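Signal recognition 54 kDa protein (Pyrococcus furiosus, PDB 3DM5) belongs to the SRP54 family, joining an N-terminal helical bundle and a P-loop G domain to a helical C-terminal domain in the archaeal signal recognition particle. Local coordinates at residues 142-145 with 146-150; 122-126 with 127-131; 374-377 with 378-382; 75-78 with 79-83. One frame throughout, in Å; residues are numbered along the deposited sequence.

Contact 1 of 4, residues 142-145 with 146-150; sequences GAYH and QLRQL. With GDP (guanosine-5'-diphosphate), chain J; SO4 (sulfate ion), chain E; SO4 (sulfate ion), chain L.
Arg-148 rides over the ring of Tyr-144 with its aliphatic part and then curls round to bring its cationic head beside the phenol oxygen. Arg-148 CG makes a CH-pi contact, 4.0 Å from the Tyr-144 ring centroid and 21° off the ring normal. Three like-signed bends in succession, chi1 to chi3 all between -60° and -70°, curl the arginine so that NH1 reaches 2.9 Å from Tyr-144 OH, with the guanidinium turned well away from parallel to the ring. Its remaining nitrogens have other partners: NE forms a salt bridge with Asp-152, and NH2 makes two weak hydrogen bonds to a sulfate. A second sulfate accepts a hydrogen bond from His-145, whose NE2 lies 3.1 Å from sulfate O3, while ND1 of the same ring is hydrogen-bonded to His-145 ND1 of the second subunit.

Four successive helical bonds, from Gln-146 N to Gly-142 O through to Gln-149 N to His-145 O, set this spacing. Gln-146 leaves the helix in the other direction, fully extended, and its NE2 donates to GDP O1A at 3.0 Å; Arg-140 holds OE1.

Helix 142-151 is the crossover of the beta-alpha-beta unit between strands 131-135 and 157-159. Leu-147 packs on Val-133 and Val-158 of those strands and on Val-117 of helix 113-125.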
loop_
_atom_site.group_PDB
_atom_site.type_symbol
_atom_site.label_atom_id
_atom_site.label_comp_id
_atom_site.label_asym_id
_atom_site.label_seq_id
_atom_site.Cartn_x
_atom_site.Cartn_y
_atom_site.Cartn_z
ATOM N N GLY A 142 8.857 27.874 27.526
ATOM C CA GLY A 142 9.776 27.646 26.417
ATOM C C GLY A 142 9.247 28.245 25.113
ATOM O O GLY A 142 9.995 28.443 24.149
ATOM N N ALA A 143 7.950 28.550 25.097
ATOM C CA ALA A 143 7.276 29.093 23.929
ATOM C C ALA A 143 7.788 30.475 23.578
ATOM O O ALA A 143 7.817 30.850 22.404
ATOM C CB ALA A 143 5.772 29.143 24.162
ATOM N N TYR A 144 8.167 31.252 24.588
ATOM C CA TYR A 144 8.708 32.571 24.297
ATOM C C TYR A 144 9.941 32.399 23.402
ATOM O O TYR A 144 10.061 33.046 22.360
ATOM C CB TYR A 144 9.045 33.354 25.577
ATOM C CG TYR A 144 9.901 34.565 25.294
ATOM C CD1 TYR A 144 9.358 35.700 24.701
ATOM C CD2 TYR A 144 11.265 34.549 25.557
ATOM C CE1 TYR A 144 10.145 36.798 24.408
ATOM C CE2 TYR A 144 12.063 35.642 25.275
ATOM C CZ TYR A 144 11.499 36.765 24.703
ATOM O OH TYR A 144 12.287 37.857 24.415
ATOM N N HIS A 145 10.835 31.495 23.794
ATOM C CA HIS A 145 12.051 31.259 23.016
ATOM C C HIS A 145 11.819 30.620 21.658
ATOM O O HIS A 145 12.463 31.005 20.693
ATOM C CB HIS A 145 13.067 30.476 23.822
ATOM C CG HIS A 145 13.779 31.314 24.839
ATOM N ND1 HIS A 145 14.543 32.409 24.483
ATOM C CD2 HIS A 145 13.811 31.235 26.184
ATOM C CE1 HIS A 145 15.028 32.960 25.584
ATOM N NE2 HIS A 145 14.605 32.274 26.627
ATOM N N GLN A 146 10.892 29.665 21.586
ATOM C CA GLN A 146 10.483 29.104 20.297
ATOM C C GLN A 146 9.994 30.162 19.302
ATOM O O GLN A 146 10.269 30.084 18.106
ATOM C CB GLN A 146 9.418 28.043 20.495
ATOM C CG GLN A 146 8.852 27.520 19.200
ATOM C CD GLN A 146 7.883 26.381 19.430
ATOM O OE1 GLN A 146 7.717 25.917 20.555
ATOM N NE2 GLN A 146 7.239 25.924 18.363
ATOM N N LEU A 147 9.263 31.152 19.804
ATOM C CA LEU A 147 8.764 32.229 18.965
ATOM C C LEU A 147 9.915 33.122 18.542
ATOM O O LEU A 147 9.962 33.554 17.400
ATOM C CB LEU A 147 7.666 33.046 19.684
ATOM C CG LEU A 147 6.272 32.419 19.883
ATOM C CD1 LEU A 147 5.468 33.224 20.879
ATOM C CD2 LEU A 147 5.486 32.244 18.571
ATOM N N ARG A 148 10.833 33.404 19.465
ATOM C CA ARG A 148 12.049 34.161 19.137
ATOM C C ARG A 148 12.809 33.463 17.996
ATOM O O ARG A 148 13.198 34.096 17.003
ATOM C CB ARG A 148 12.981 34.285 20.353
ATOM C CG ARG A 148 12.502 35.168 21.505
ATOM C CD ARG A 148 12.309 36.580 21.038
ATOM N NE ARG A 148 13.546 37.220 20.605
ATOM C CZ ARG A 148 14.572 37.502 21.405
ATOM N NH1 ARG A 148 14.538 37.176 22.686
ATOM N NH2 ARG A 148 15.641 38.097 20.917
ATOM N N GLN A 149 13.022 32.158 18.163
ATOM C CA GLN A 149 13.612 31.291 17.139
ATOM C C GLN A 149 12.926 31.431 15.767
ATOM O O GLN A 149 13.589 31.592 14.748
ATOM C CB GLN A 149 13.592 29.823 17.607
ATOM C CG GLN A 149 13.661 28.802 16.485
ATOM C CD GLN A 149 13.031 27.468 16.860
ATOM O OE1 GLN A 149 12.710 27.223 18.015
ATOM N NE2 GLN A 149 12.854 26.607 15.882
ATOM N N LEU A 150 11.600 31.379 15.739
ATOM C CA LEU A 150 10.895 31.446 14.463
ATOM C C LEU A 150 10.848 32.849 13.856
ATOM O O LEU A 150 10.712 33.011 12.641
ATOM C CB LEU A 150 9.462 30.908 14.606
ATOM C CG LEU A 150 9.290 29.470 15.109
ATOM C CD1 LEU A 150 7.835 29.124 15.456
ATOM C CD2 LEU A 150 9.842 28.524 14.076
HETATM P PB GDP J . 2.285 23.582 20.497
HETATM O O1B GDP J . 1.175 22.930 19.747
HETATM O O2B GDP J . 2.374 22.949 21.864
HETATM O O3B GDP J . 2.026 25.066 20.594
HETATM O O3A GDP J . 3.725 23.244 19.852
HETATM P PA GDP J . 4.198 23.454 18.332
HETATM O O1A GDP J . 5.687 23.319 18.211
HETATM O O2A GDP J . 3.751 24.772 17.766
HETATM O "O5'" GDP J . 3.524 22.191 17.600
HETATM C "C5'" GDP J . 3.987 20.905 17.995
HETATM C "C4'" GDP J . 4.527 20.123 16.795
HETATM O "O4'" GDP J . 3.648 20.140 15.646
HETATM C "C3'" GDP J . 5.865 20.676 16.337
HETATM O "O3'" GDP J . 6.693 19.530 16.120
HETATM C "C2'" GDP J . 5.544 21.398 15.040
HETATM O "O2'" GDP J . 6.591 21.322 14.101
HETATM C "C1'" GDP J . 4.393 20.586 14.499
HETATM N N9 GDP J . 3.506 21.328 13.589
HETATM C C8 GDP J . 2.796 22.444 13.822
HETATM N N7 GDP J . 2.063 22.780 12.725
HETATM C C5 GDP J . 2.298 21.848 11.782
HETATM C C6 GDP J . 1.871 21.565 10.386
HETATM O O6 GDP J . 1.052 22.294 9.777
HETATM N N1 GDP J . 2.391 20.489 9.784
HETATM C C2 GDP J . 3.258 19.662 10.394
HETATM N N2 GDP J . 3.729 18.595 9.715
HETATM N N3 GDP J . 3.686 19.847 11.657
HETATM C C4 GDP J . 3.250 20.899 12.370
HETATM S S SO4 E . 15.714 35.285 28.934
HETATM O O1 SO4 E . 16.694 35.394 30.018
HETATM O O2 SO4 E . 16.447 35.188 27.670
HETATM O O3 SO4 E . 14.867 34.106 29.151
HETATM O O4 SO4 E . 14.855 36.468 28.887
HETATM S S SO4 L . 18.683 37.726 23.174
HETATM O O1 SO4 L . 17.887 38.952 23.301
HETATM O O2 SO4 L . 18.803 37.401 21.748
HETATM O O3 SO4 L . 20.020 37.889 23.745
HETATM O O4 SO4 L . 18.034 36.655 23.930
#

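Contact 2 of 4, residues 122-126 with 127-131; sequences RYFQK and RGYKV. With SO4 (sulfate ion), chain C.
Stacking dominates on one side of the turn, where the guanidinium of Arg-127 lies flat on the ring of Tyr-123. The centre of the guanidinium is 3.8 Å from the centre of the ring and the planes differ by 17°, a cation-pi pair in which CZ sits over the CE1 side of the face. Beyond CG, which stands beside the backbone N (chi1 -57°), the arginine runs extended to NE, and this length carries the head back over a residue four places earlier. The other aromatic pair is Phe-124 with Tyr-129, offset edge-to-face: the edge of Phe-124 addresses the face of Tyr-129, centroids 5.8 Å apart and planes at 88°.

Among the hydrogen bonds, Arg-127 NH1 also reaches Tyr-123 O at 2.8 Å, so one residue offers both ring and carbonyl to the same guanidinium. Tyr-129 N donates to Phe-124 O at 3.3 Å and Gly-128 N to Gln-125 O at 2.9 Å. Together they make a Schellman motif that ends helix 113-125, with Gly-128 at positive phi as its C-prime residue. Arg-127 O accepts a hydrogen bond from Arg-400 NE of the third subunit.

Apolar contact follows where the chain turns into strand 131-135: Val-131 CG2 meets Phe-124 CB at 3.9 Å, and Phe-124 and Tyr-129 both touch Ile-185 of the adjacent strand.

A sulfate lies outside the turn and accepts hydrogen bonds from Arg-127 NH2, at 3.1 Å to O4, and from Lys-126 NZ, at 3.0 Å to O3.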
loop_
_atom_site.group_PDB
_atom_site.type_symbol
_atom_site.label_atom_id
_atom_site.label_comp_id
_atom_site.label_asym_id
_atom_site.label_seq_id
_atom_site.Cartn_x
_atom_site.Cartn_y
_atom_site.Cartn_z
ATOM N N ARG A 122 4.110 36.059 10.258
ATOM C CA ARG A 122 4.898 36.173 9.034
ATOM C C ARG A 122 4.014 36.402 7.802
ATOM O O ARG A 122 4.376 37.174 6.916
ATOM C CB ARG A 122 5.769 34.924 8.830
ATOM C CG ARG A 122 6.417 34.821 7.445
ATOM C CD ARG A 122 7.406 35.952 7.194
ATOM N NE ARG A 122 8.053 35.816 5.894
ATOM C CZ ARG A 122 8.722 36.786 5.282
ATOM N NH1 ARG A 122 8.822 37.977 5.849
ATOM N NH2 ARG A 122 9.283 36.569 4.096
ATOM N N TYR A 123 2.873 35.718 7.734
ATOM C CA TYR A 123 1.937 35.928 6.642
ATOM C C TYR A 123 1.601 37.410 6.527
ATOM O O TYR A 123 1.625 37.976 5.434
ATOM C CB TYR A 123 0.652 35.101 6.845
ATOM C CG TYR A 123 -0.507 35.475 5.941
ATOM C CD1 TYR A 123 -0.731 34.799 4.756
ATOM C CD2 TYR A 123 -1.390 36.503 6.273
ATOM C CE1 TYR A 123 -1.797 35.135 3.923
ATOM C CE2 TYR A 123 -2.463 36.847 5.430
ATOM C CZ TYR A 123 -2.651 36.155 4.263
ATOM O OH TYR A 123 -3.694 36.461 3.413
ATOM N N PHE A 124 1.283 38.037 7.654
ATOM C CA PHE A 124 0.911 39.443 7.636
ATOM C C PHE A 124 2.076 40.396 7.372
ATOM O O PHE A 124 1.920 41.380 6.654
ATOM C CB PHE A 124 0.172 39.835 8.914
ATOM C CG PHE A 124 -1.258 39.432 8.906
ATOM C CD1 PHE A 124 -1.764 38.572 9.869
ATOM C CD2 PHE A 124 -2.089 39.874 7.888
ATOM C CE1 PHE A 124 -3.112 38.192 9.839
ATOM C CE2 PHE A 124 -3.435 39.496 7.852
ATOM C CZ PHE A 124 -3.947 38.659 8.830
ATOM N N GLN A 125 3.228 40.107 7.960
ATOM C CA GLN A 125 4.419 40.923 7.741
ATOM C C GLN A 125 4.876 40.927 6.276
ATOM O O GLN A 125 5.138 41.975 5.698
ATOM C CB GLN A 125 5.558 40.458 8.644
ATOM C CG GLN A 125 6.691 41.427 8.662
ATOM C CD GLN A 125 8.020 40.769 8.338
ATOM O OE1 GLN A 125 8.063 39.657 7.820
ATOM N NE2 GLN A 125 9.111 41.460 8.637
ATOM N N LYS A 126 4.977 39.746 5.687
ATOM C CA LYS A 126 5.205 39.613 4.253
ATOM C C LYS A 126 4.325 40.546 3.434
ATOM O O LYS A 126 4.681 40.900 2.316
ATOM C CB LYS A 126 4.923 38.179 3.792
ATOM C CG LYS A 126 6.147 37.319 3.613
ATOM C CD LYS A 126 5.815 36.136 2.718
ATOM C CE LYS A 126 7.051 35.616 1.998
ATOM N NZ LYS A 126 6.718 35.059 0.651
ATOM N N ARG A 127 3.165 40.914 3.963
ATOM C CA ARG A 127 2.210 41.692 3.178
ATOM C C ARG A 127 2.180 43.151 3.617
ATOM O O ARG A 127 1.188 43.861 3.406
ATOM C CB ARG A 127 0.812 41.066 3.221
ATOM C CG ARG A 127 0.800 39.631 2.734
ATOM C CD ARG A 127 -0.603 39.102 2.470
ATOM N NE ARG A 127 -0.580 37.845 1.729
ATOM C CZ ARG A 127 0.289 36.858 1.937
ATOM N NH1 ARG A 127 1.193 36.938 2.895
ATOM N NH2 ARG A 127 0.238 35.773 1.193
ATOM N N GLY A 128 3.278 43.590 4.229
ATOM C CA GLY A 128 3.458 44.994 4.553
ATOM C C GLY A 128 2.933 45.492 5.885
ATOM O O GLY A 128 2.887 46.694 6.119
ATOM N N TYR A 129 2.545 44.583 6.766
ATOM C CA TYR A 129 2.039 44.979 8.066
ATOM C C TYR A 129 3.150 45.011 9.094
ATOM O O TYR A 129 4.139 44.279 8.986
ATOM C CB TYR A 129 0.936 44.035 8.523
ATOM C CG TYR A 129 -0.385 44.308 7.869
ATOM C CD1 TYR A 129 -1.160 45.390 8.263
ATOM C CD2 TYR A 129 -0.868 43.484 6.862
ATOM C CE1 TYR A 129 -2.380 45.651 7.666
ATOM C CE2 TYR A 129 -2.093 43.730 6.254
ATOM C CZ TYR A 129 -2.839 44.819 6.660
ATOM O OH TYR A 129 -4.056 45.082 6.073
ATOM N N LYS A 130 2.998 45.880 10.085
ATOM C CA LYS A 130 3.841 45.784 11.268
ATOM C C LYS A 130 3.141 44.826 12.199
ATOM O O LYS A 130 1.952 44.994 12.491
ATOM C CB LYS A 130 4.021 47.127 11.966
ATOM C CG LYS A 130 5.135 47.979 11.392
ATOM C CD LYS A 130 5.771 48.832 12.478
ATOM C CE LYS A 130 6.275 47.941 13.590
ATOM N NZ LYS A 130 6.882 48.727 14.690
ATOM N N VAL A 131 3.867 43.818 12.664
ATOM C CA VAL A 131 3.266 42.819 13.531
ATOM C C VAL A 131 4.037 42.728 14.823
ATOM O O VAL A 131 5.268 42.782 14.826
ATOM C CB VAL A 131 3.247 41.423 12.866
ATOM C CG1 VAL A 131 2.639 40.394 13.805
ATOM C CG2 VAL A 131 2.490 41.473 11.569
HETATM S S SO4 C . 3.090 34.000 0.316
HETATM O O1 SO4 C . 3.311 35.400 -0.061
HETATM O O2 SO4 C . 2.051 33.431 -0.540
HETATM O O3 SO4 C . 4.327 33.240 0.134
HETATM O O4 SO4 C . 2.665 33.929 1.717
#

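Contact 3 of 4, residues 374-377 with 378-382; sequences KFKV and IMDSM
Ile-378 N donates to Lys-374 O and Met-379 N to Phe-375 O, continuing the regular bonding of helix 369-379. Asp-380 N adds a bond to Lys-376 O at 2.9 Å as the helix gives out, and the chain bends on through a type I turn from Met-379 to Met-382.

The charged pair one helical turn apart is Lys-376 and Asp-380. The lysine stays extended as far as CE, then swings at its last torsion (chi4 -62°), which brings NZ to within 2.8 Å of Asp-380 OD2. This salt bridge uses the syn lone pair of OD2, on the side of the other carboxylate oxygen. OD1 accepts a hydrogen bond from Tyr-334 OH, so the carboxylate is held at both oxygens and its rotation is restrained.

The apolar chains lie against the preceding turn. Ile-378 sets CG1 3.4 Å from Lys-374 O, and Met-379 folds at its end (chi3 -62°) to place CE 3.5 Å from Phe-375 O.

Within the helical signal peptide binding domain, Ile-378 packs on Ile-401 of helix 395-405 and Leu-415 of helix 409-427, while Met-379 reaches Met-333 and Tyr-334 of helix 330-341.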
loop_
_atom_site.group_PDB
_atom_site.type_symbol
_atom_site.label_atom_id
_atom_site.label_comp_id
_atom_site.label_asym_id
_atom_site.label_seq_id
_atom_site.Cartn_x
_atom_site.Cartn_y
_atom_site.Cartn_z
ATOM N N LYS A 374 -11.060 0.362 -41.375
ATOM C CA LYS A 374 -10.987 -0.839 -42.197
ATOM C C LYS A 374 -9.555 -1.363 -42.240
ATOM O O LYS A 374 -9.315 -2.573 -42.164
ATOM C CB LYS A 374 -11.479 -0.530 -43.613
ATOM C CG LYS A 374 -11.311 -1.660 -44.610
ATOM C CD LYS A 374 -12.046 -1.362 -45.907
ATOM C CE LYS A 374 -13.558 -1.435 -45.721
ATOM N NZ LYS A 374 -14.051 -2.836 -45.574
ATOM N N PHE A 375 -8.607 -0.438 -42.362
ATOM C CA PHE A 375 -7.189 -0.770 -42.411
ATOM C C PHE A 375 -6.740 -1.523 -41.164
ATOM O O PHE A 375 -5.998 -2.507 -41.250
ATOM C CB PHE A 375 -6.362 0.504 -42.582
ATOM C CG PHE A 375 -6.165 0.909 -44.015
ATOM C CD1 PHE A 375 -6.963 0.377 -45.016
ATOM C CD2 PHE A 375 -5.189 1.836 -44.360
ATOM C CE1 PHE A 375 -6.778 0.748 -46.340
ATOM C CE2 PHE A 375 -5.000 2.215 -45.675
ATOM C CZ PHE A 375 -5.794 1.671 -46.667
ATOM N N LYS A 376 -7.191 -1.059 -40.004
ATOM C CA LYS A 376 -6.857 -1.725 -38.757
ATOM C C LYS A 376 -7.394 -3.147 -38.794
ATOM O O LYS A 376 -6.663 -4.097 -38.542
ATOM C CB LYS A 376 -7.444 -0.975 -37.565
ATOM C CG LYS A 376 -7.214 -1.679 -36.243
ATOM C CD LYS A 376 -7.812 -0.903 -35.082
ATOM C CE LYS A 376 -7.571 -1.620 -33.754
ATOM N NZ LYS A 376 -8.206 -2.970 -33.702
ATOM N N VAL A 377 -8.675 -3.285 -39.119
ATOM C CA VAL A 377 -9.314 -4.596 -39.192
ATOM C C VAL A 377 -8.509 -5.593 -40.040
ATOM O O VAL A 377 -8.419 -6.777 -39.713
ATOM C CB VAL A 377 -10.752 -4.488 -39.729
ATOM C CG1 VAL A 377 -11.363 -5.859 -39.892
ATOM C CG2 VAL A 377 -11.590 -3.650 -38.793
ATOM N N ILE A 378 -7.916 -5.105 -41.124
ATOM C CA ILE A 378 -7.148 -5.961 -42.010
ATOM C C ILE A 378 -5.850 -6.413 -41.346
ATOM O O ILE A 378 -5.511 -7.595 -41.370
ATOM C CB ILE A 378 -6.840 -5.264 -43.363
ATOM C CG1 ILE A 378 -8.125 -5.044 -44.167
ATOM C CG2 ILE A 378 -5.843 -6.081 -44.190
ATOM C CD1 ILE A 378 -7.889 -4.481 -45.548
ATOM N N MET A 379 -5.132 -5.469 -40.748
ATOM C CA MET A 379 -3.868 -5.773 -40.089
ATOM C C MET A 379 -4.046 -6.704 -38.883
ATOM O O MET A 379 -3.157 -7.475 -38.559
ATOM C CB MET A 379 -3.149 -4.482 -39.687
ATOM C CG MET A 379 -2.509 -3.766 -40.861
ATOM S SD MET A 379 -1.664 -2.224 -40.450
ATOM C CE MET A 379 -3.039 -1.255 -39.831
ATOM N N ASP A 380 -5.201 -6.633 -38.230
ATOM C CA ASP A 380 -5.519 -7.523 -37.122
ATOM C C ASP A 380 -5.710 -8.949 -37.611
ATOM O O ASP A 380 -5.947 -9.870 -36.822
ATOM C CB ASP A 380 -6.796 -7.075 -36.421
ATOM C CG ASP A 380 -6.627 -5.765 -35.669
ATOM O OD1 ASP A 380 -5.486 -5.263 -35.590
ATOM O OD2 ASP A 380 -7.643 -5.245 -35.158
ATOM N N SER A 381 -5.637 -9.127 -38.922
ATOM C CA SER A 381 -5.754 -10.450 -39.494
ATOM C C SER A 381 -4.412 -10.879 -40.070
ATOM O O SER A 381 -4.268 -11.974 -40.624
ATOM C CB SER A 381 -6.834 -10.490 -40.564
ATOM O OG SER A 381 -6.896 -11.787 -41.123
ATOM N N MET A 382 -3.431 -10.000 -39.937
ATOM C CA MET A 382 -2.087 -10.335 -40.349
ATOM C C MET A 382 -1.323 -10.928 -39.160
ATOM O O MET A 382 -1.685 -10.714 -37.992
ATOM C CB MET A 382 -1.368 -9.106 -40.912
ATOM C CG MET A 382 -2.072 -8.441 -42.105
ATOM S SD MET A 382 -1.079 -7.129 -42.863
ATOM C CE MET A 382 -2.008 -6.849 -44.359
#

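Contact 4 of 4, residues 75-78 with 79-83; sequences IIKI and VYEEL
Ile-75 opens the turn against Val-79: their CG2 methyls are 4.5 Å apart, a loose touch, and the backbone joins them more firmly, Val-79 N to Ile-75 O at 3.0 Å. Next, Ile-76 takes part through its carbonyl, which accepts the N-H of Tyr-80; its side chain points away from residues 79-83 and packs on Leu-14 and Ile-17.

Lys-77 carries the polar side. Its CG stands opposite the backbone N (chi1 -161°), and a bend at the next torsion (chi2 -95°) tilts the otherwise straight chain toward the following turn, bringing NZ to 2.6 Å from Glu-81 OE2. The ammonium meets that oxygen from above the carboxylate plane, 43° out of it. Both ends of this salt bridge are shared: OE2 also pairs with Arg-59, and NZ with Glu-318 of the third subunit, a network of alternating charges.

Ile-78 closes the segment, its O taking the N-H of Glu-82 at 2.9 Å and lying 3.4 Å from Glu-82 CG; the glutamate's carboxylate is bound by Arg-59.

In the N-terminal helical bundle, helix 71-86 sets Ile-75, Ile-76 and Val-79 against helix 5-19, Ile-75 and Val-79 also against helix 25-41, while Ile-78 and Glu-82 face helix 46-62.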
loop_
_atom_site.group_PDB
_atom_site.type_symbol
_atom_site.label_atom_id
_atom_site.label_comp_id
_atom_site.label_asym_id
_atom_site.label_seq_id
_atom_site.Cartn_x
_atom_site.Cartn_y
_atom_site.Cartn_z
ATOM N N ILE A 75 -22.911 16.250 -13.839
ATOM C CA ILE A 75 -22.529 15.447 -12.686
ATOM C C ILE A 75 -21.232 16.000 -12.096
ATOM O O ILE A 75 -21.122 16.207 -10.891
ATOM C CB ILE A 75 -22.281 13.978 -13.048
ATOM C CG1 ILE A 75 -23.543 13.333 -13.623
ATOM C CG2 ILE A 75 -21.831 13.228 -11.809
ATOM C CD1 ILE A 75 -24.552 12.950 -12.582
ATOM N N ILE A 76 -20.245 16.233 -12.952
ATOM C CA ILE A 76 -18.981 16.769 -12.511
ATOM C C ILE A 76 -19.289 18.021 -11.711
ATOM O O ILE A 76 -18.697 18.246 -10.665
ATOM C CB ILE A 76 -18.102 17.165 -13.697
ATOM C CG1 ILE A 76 -18.000 16.028 -14.718
ATOM C CG2 ILE A 76 -16.730 17.590 -13.229
ATOM C CD1 ILE A 76 -16.970 15.048 -14.407
ATOM N N LYS A 77 -20.226 18.830 -12.209
ATOM C CA LYS A 77 -20.621 20.079 -11.549
ATOM C C LYS A 77 -21.277 19.852 -10.189
ATOM O O LYS A 77 -20.936 20.510 -9.213
ATOM C CB LYS A 77 -21.567 20.884 -12.443
ATOM C CG LYS A 77 -21.673 22.365 -12.083
ATOM C CD LYS A 77 -22.856 22.658 -11.179
ATOM C CE LYS A 77 -23.029 24.159 -10.998
ATOM N NZ LYS A 77 -24.165 24.524 -10.100
ATOM N N ILE A 78 -22.232 18.933 -10.140
ATOM C CA ILE A 78 -22.897 18.577 -8.891
ATOM C C ILE A 78 -21.904 18.170 -7.784
ATOM O O ILE A 78 -21.947 18.693 -6.673
ATOM C CB ILE A 78 -23.896 17.431 -9.113
ATOM C CG1 ILE A 78 -24.986 17.870 -10.101
ATOM C CG2 ILE A 78 -24.487 17.006 -7.788
ATOM C CD1 ILE A 78 -25.971 16.770 -10.486
ATOM N N VAL A 79 -21.015 17.233 -8.098
ATOM C CA VAL A 79 -19.974 16.819 -7.171
ATOM C C VAL A 79 -19.123 18.003 -6.685
ATOM O O VAL A 79 -18.870 18.128 -5.497
ATOM C CB VAL A 79 -19.060 15.737 -7.807
ATOM C CG1 VAL A 79 -17.819 15.458 -6.959
ATOM C CG2 VAL A 79 -19.817 14.475 -8.007
ATOM N N TYR A 80 -18.661 18.855 -7.594
ATOM C CA TYR A 80 -17.793 19.962 -7.211
ATOM C C TYR A 80 -18.493 20.891 -6.246
ATOM O O TYR A 80 -17.884 21.400 -5.307
ATOM C CB TYR A 80 -17.379 20.755 -8.428
ATOM C CG TYR A 80 -16.747 22.085 -8.112
ATOM C CD1 TYR A 80 -17.353 23.278 -8.481
ATOM C CD2 TYR A 80 -15.531 22.152 -7.471
ATOM C CE1 TYR A 80 -16.749 24.505 -8.214
ATOM C CE2 TYR A 80 -14.924 23.372 -7.199
ATOM C CZ TYR A 80 -15.534 24.542 -7.569
ATOM O OH TYR A 80 -14.915 25.744 -7.276
ATOM N N GLU A 81 -19.781 21.098 -6.496
ATOM C CA GLU A 81 -20.585 22.074 -5.777
ATOM C C GLU A 81 -20.987 21.557 -4.401
ATOM O O GLU A 81 -20.950 22.288 -3.405
ATOM C CB GLU A 81 -21.808 22.445 -6.621
ATOM C CG GLU A 81 -22.950 23.108 -5.871
ATOM C CD GLU A 81 -24.133 23.403 -6.781
ATOM O OE1 GLU A 81 -25.132 23.979 -6.285
ATOM O OE2 GLU A 81 -24.059 23.054 -7.989
ATOM N N GLU A 82 -21.357 20.287 -4.348
ATOM C CA GLU A 82 -21.660 19.641 -3.082
ATOM C C GLU A 82 -20.444 19.587 -2.139
ATOM O O GLU A 82 -20.560 19.926 -0.953
ATOM C CB GLU A 82 -22.254 18.253 -3.319
ATOM C CG GLU A 82 -23.676 18.314 -3.815
ATOM C CD GLU A 82 -24.542 19.233 -2.965
ATOM O OE1 GLU A 82 -24.446 19.177 -1.713
ATOM O OE2 GLU A 82 -25.322 20.011 -3.555
ATOM N N LEU A 83 -19.292 19.172 -2.670
ATOM C CA LEU A 83 -18.061 19.107 -1.901
ATOM C C LEU A 83 -17.656 20.486 -1.398
ATOM O O LEU A 83 -17.191 20.624 -0.278
ATOM C CB LEU A 83 -16.912 18.479 -2.719
ATOM C CG LEU A 83 -16.808 16.948 -2.690
ATOM C CD1 LEU A 83 -15.621 16.438 -3.510
ATOM C CD2 LEU A 83 -16.712 16.446 -1.254
#

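All four contacts lie along or at the end of a helix, yet their chemistry follows their place. Contact 4 is the most buried, inside the N-terminal bundle, whereas contacts 1, 2 and 3 are partly buried. Contacts 3 and 4 each carry a lysine-carboxylate bridge one turn apart, met on the syn lone pair in contact 3 and from above the plane in contact 4. Contacts 1 and 2 share the G domain, their centres about 18 Å apart, and set arginine against tyrosine: by an aliphatic carbon in contact 1, by a flat guanidinium in contact 2. Contact 1 alone reaches GDP. It meets the second subunit; the other three touch the third.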